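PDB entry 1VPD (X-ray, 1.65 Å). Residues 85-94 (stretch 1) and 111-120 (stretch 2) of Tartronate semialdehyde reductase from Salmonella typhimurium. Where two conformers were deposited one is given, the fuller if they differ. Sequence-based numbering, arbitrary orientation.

Stretch 1 (85-94) IIEGAKPGTV
Stretch 2, residues 111-120: DALKAKGVEM

Where two chain segments run side by side out of helical turns, a few backbone hydrogen bonds usually set the register and small apolar side chains fill the space behind them. Tartronate semialdehyde reductase illustrates this, with 546 Å² buried between residues 85-94 and 111-120.

The first stretch opens with a weakly bonded helical turn: Gly88 N donates to Ile85 O at 3.0 Å, while the 3.0 Å bond from Ala89 N to the same Ile85 O is weak. A type II turn follows from Lys90 to Thr93. Lys90 O accepts twice, from Thr93 N at 3.1 Å and from Thr93 OG1 at 2.7 Å, so the m rotamer of Thr93 satisfies its hydroxyl locally. Gly92, at phi/psi 99/-14, suits a position where a CB would jam against the preceding carbonyl.

The second stretch leaves its helix through a Schellman motif at Gly117 (83/15). Gly117 N donates to Lys114 O at 3.0 Å and Val118 N to Leu113 O at 3.0 Å. A CB on Gly117 would lie only 3.1 Å from Pro91 CB, so glycine also permits the 4.3 Å CA-CA approach of Pro91 and Gly117.

Two bonds then join the stretches. Gly92 N donates to Gly117 O (2.8 Å, nearly linear at 175°), and Glu119 N donates to Thr93 O (2.9 Å, 159°). They lead into a parallel bridge pairing Val94 with Glu119, CA atoms 4.6 Å apart. One water donates to both Ala89 O and Lys116 O, each at 2.7 Å from its oxygen.

Beside this polar seam, Ala89 CB packs 3.6 Å from CG2 of Val118 (chi1 t), and Ile86 CB lies 4.0 Å from CD2 of Leu113 (m, t). Ile86, in t,t, extends CD1 to 3.7 Å from Ala112 O; Lys116, folded m,m,m,t, lays its aliphatic CG 3.8 Å from Ile86 CG1.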

# COMPACT_ATOMS: atom_id res chain seq x y z
N ILE A 85 -15.13 -11.73 -8.58
CA ILE A 85 -14.44 -12.97 -8.29
C ILE A 85 -15.41 -14.05 -7.82
O ILE A 85 -15.33 -15.20 -8.27
CB ILE A 85 -13.34 -12.74 -7.23
CG1 ILE A 85 -12.23 -11.87 -7.83
CG2 ILE A 85 -12.78 -14.07 -6.73
CD1 ILE A 85 -11.18 -11.41 -6.81
N ILE A 86 -16.34 -13.68 -6.95
CA ILE A 86 -17.22 -14.64 -6.33
C ILE A 86 -18.12 -15.35 -7.35
O ILE A 86 -18.54 -16.48 -7.11
CB ILE A 86 -18.05 -13.98 -5.20
CG1 ILE A 86 -18.62 -15.06 -4.26
CG2 ILE A 86 -19.16 -13.10 -5.77
CD1 ILE A 86 -19.20 -14.47 -2.97
N GLU A 87 -18.40 -14.70 -8.48
CA GLU A 87 -19.24 -15.28 -9.52
C GLU A 87 -18.50 -16.30 -10.39
O GLU A 87 -19.15 -17.09 -11.10
CB GLU A 87 -19.87 -14.18 -10.39
CG GLU A 87 -20.75 -13.21 -9.60
CD GLU A 87 -21.48 -12.18 -10.45
OE1 GLU A 87 -21.27 -12.13 -11.68
OE2 GLU A 87 -22.28 -11.41 -9.88
N GLY A 88 -17.16 -16.30 -10.36
CA GLY A 88 -16.37 -17.23 -11.14
C GLY A 88 -15.53 -18.24 -10.37
O GLY A 88 -15.00 -19.19 -10.95
N ALA A 89 -15.40 -18.04 -9.07
CA ALA A 89 -14.48 -18.82 -8.26
C ALA A 89 -15.11 -20.13 -7.82
O ALA A 89 -16.18 -20.14 -7.23
CB ALA A 89 -14.07 -18.03 -7.00
N LYS A 90 -14.44 -21.23 -8.07
CA LYS A 90 -14.95 -22.49 -7.53
C LYS A 90 -14.43 -22.69 -6.11
O LYS A 90 -13.46 -22.03 -5.69
CB LYS A 90 -14.59 -23.65 -8.45
CG LYS A 90 -13.11 -23.93 -8.64
CD LYS A 90 -12.86 -24.77 -9.92
CE LYS A 90 -11.88 -24.12 -10.91
NZ LYS A 90 -12.56 -23.43 -12.06
N PRO A 91 -15.07 -23.58 -5.34
CA PRO A 91 -14.62 -23.85 -3.97
C PRO A 91 -13.16 -24.20 -3.97
O PRO A 91 -12.69 -24.93 -4.84
CB PRO A 91 -15.49 -25.04 -3.55
CG PRO A 91 -16.72 -24.88 -4.34
CD PRO A 91 -16.25 -24.41 -5.68
N GLY A 92 -12.41 -23.62 -3.03
CA GLY A 92 -11.00 -23.85 -2.89
C GLY A 92 -10.12 -22.75 -3.50
O GLY A 92 -8.92 -22.71 -3.25
N THR A 93 -10.71 -21.90 -4.32
CA THR A 93 -10.02 -20.74 -4.88
C THR A 93 -9.59 -19.86 -3.71
O THR A 93 -10.29 -19.81 -2.70
CB THR A 93 -10.99 -19.94 -5.78
OG1 THR A 93 -11.44 -20.74 -6.89
CG2 THR A 93 -10.30 -18.76 -6.44
N VAL A 94 -8.45 -19.19 -3.85
CA VAL A 94 -7.91 -18.31 -2.81
C VAL A 94 -7.79 -16.89 -3.34
O VAL A 94 -7.25 -16.69 -4.43
CB VAL A 94 -6.52 -18.79 -2.36
CG1 VAL A 94 -5.92 -17.84 -1.30
CG2 VAL A 94 -6.58 -20.26 -1.84
N ASP A 111 -15.77 -13.33 5.03
CA ASP A 111 -16.97 -14.09 5.42
C ASP A 111 -17.86 -14.33 4.21
O ASP A 111 -18.42 -15.43 4.05
CB ASP A 111 -17.77 -13.37 6.50
CG ASP A 111 -17.12 -13.46 7.86
OD1 ASP A 111 -16.22 -14.29 8.07
OD2 ASP A 111 -17.47 -12.71 8.79
N ALA A 112 -17.99 -13.32 3.35
CA ALA A 112 -18.81 -13.46 2.15
C ALA A 112 -18.21 -14.50 1.21
O ALA A 112 -18.95 -15.31 0.64
CB ALA A 112 -18.95 -12.13 1.44
N LEU A 113 -16.89 -14.50 1.05
CA LEU A 113 -16.22 -15.47 0.18
C LEU A 113 -16.28 -16.88 0.77
O LEU A 113 -16.49 -17.85 0.04
CB LEU A 113 -14.77 -15.07 -0.08
CG LEU A 113 -14.64 -13.82 -0.97
CD1 LEU A 113 -13.22 -13.34 -1.01
CD2 LEU A 113 -15.15 -14.09 -2.40
N LYS A 114 -16.15 -16.98 2.09
CA LYS A 114 -16.17 -18.29 2.78
C LYS A 114 -17.49 -19.02 2.56
O LYS A 114 -17.51 -20.25 2.46
CB LYS A 114 -15.91 -18.13 4.28
CG LYS A 114 -15.91 -19.46 5.05
CD LYS A 114 -15.40 -19.28 6.48
CE LYS A 114 -15.82 -20.43 7.40
NZ LYS A 114 -15.93 -21.75 6.70
N ALA A 115 -18.58 -18.27 2.46
CA ALA A 115 -19.90 -18.84 2.22
C ALA A 115 -19.96 -19.57 0.86
O ALA A 115 -20.77 -20.49 0.69
CB ALA A 115 -20.96 -17.78 2.27
N LYS A 116 -19.13 -19.15 -0.08
CA LYS A 116 -18.97 -19.83 -1.37
C LYS A 116 -17.78 -20.79 -1.47
O LYS A 116 -17.51 -21.35 -2.55
CB LYS A 116 -18.91 -18.78 -2.48
CG LYS A 116 -20.26 -18.17 -2.79
CD LYS A 116 -21.06 -19.04 -3.77
CE LYS A 116 -20.52 -18.93 -5.20
NZ LYS A 116 -21.55 -19.25 -6.23
N GLY A 117 -17.06 -21.00 -0.37
CA GLY A 117 -15.91 -21.88 -0.35
C GLY A 117 -14.62 -21.27 -0.83
O GLY A 117 -13.65 -21.98 -1.09
N VAL A 118 -14.58 -19.94 -0.92
CA VAL A 118 -13.39 -19.22 -1.35
C VAL A 118 -12.62 -18.74 -0.11
O VAL A 118 -13.21 -18.14 0.77
CB VAL A 118 -13.80 -18.05 -2.26
CG1 VAL A 118 -12.59 -17.25 -2.71
CG2 VAL A 118 -14.61 -18.58 -3.46
N GLU A 119 -11.32 -19.03 -0.08
CA GLU A 119 -10.43 -18.69 1.02
C GLU A 119 -9.85 -17.30 0.79
O GLU A 119 -9.87 -16.81 -0.33
CB GLU A 119 -9.26 -19.66 1.09
CG GLU A 119 -9.65 -21.13 1.05
CD GLU A 119 -9.97 -21.71 2.39
OE1 GLU A 119 -10.09 -20.96 3.40
OE2 GLU A 119 -10.13 -22.96 2.42
N MSE A 120 -9.31 -16.70 1.84
CA MSE A 120 -8.78 -15.33 1.72
C MSE A 120 -7.64 -15.06 2.70
O MSE A 120 -7.70 -15.48 3.87
CB MSE A 120 -9.89 -14.29 1.94
CG MSE A 120 -9.43 -12.86 1.77
SE MSE A 120 -10.90 -11.65 1.97
CE MSE A 120 -10.00 -9.98 2.01
O HOH W 1 -17.59 -21.24 -5.22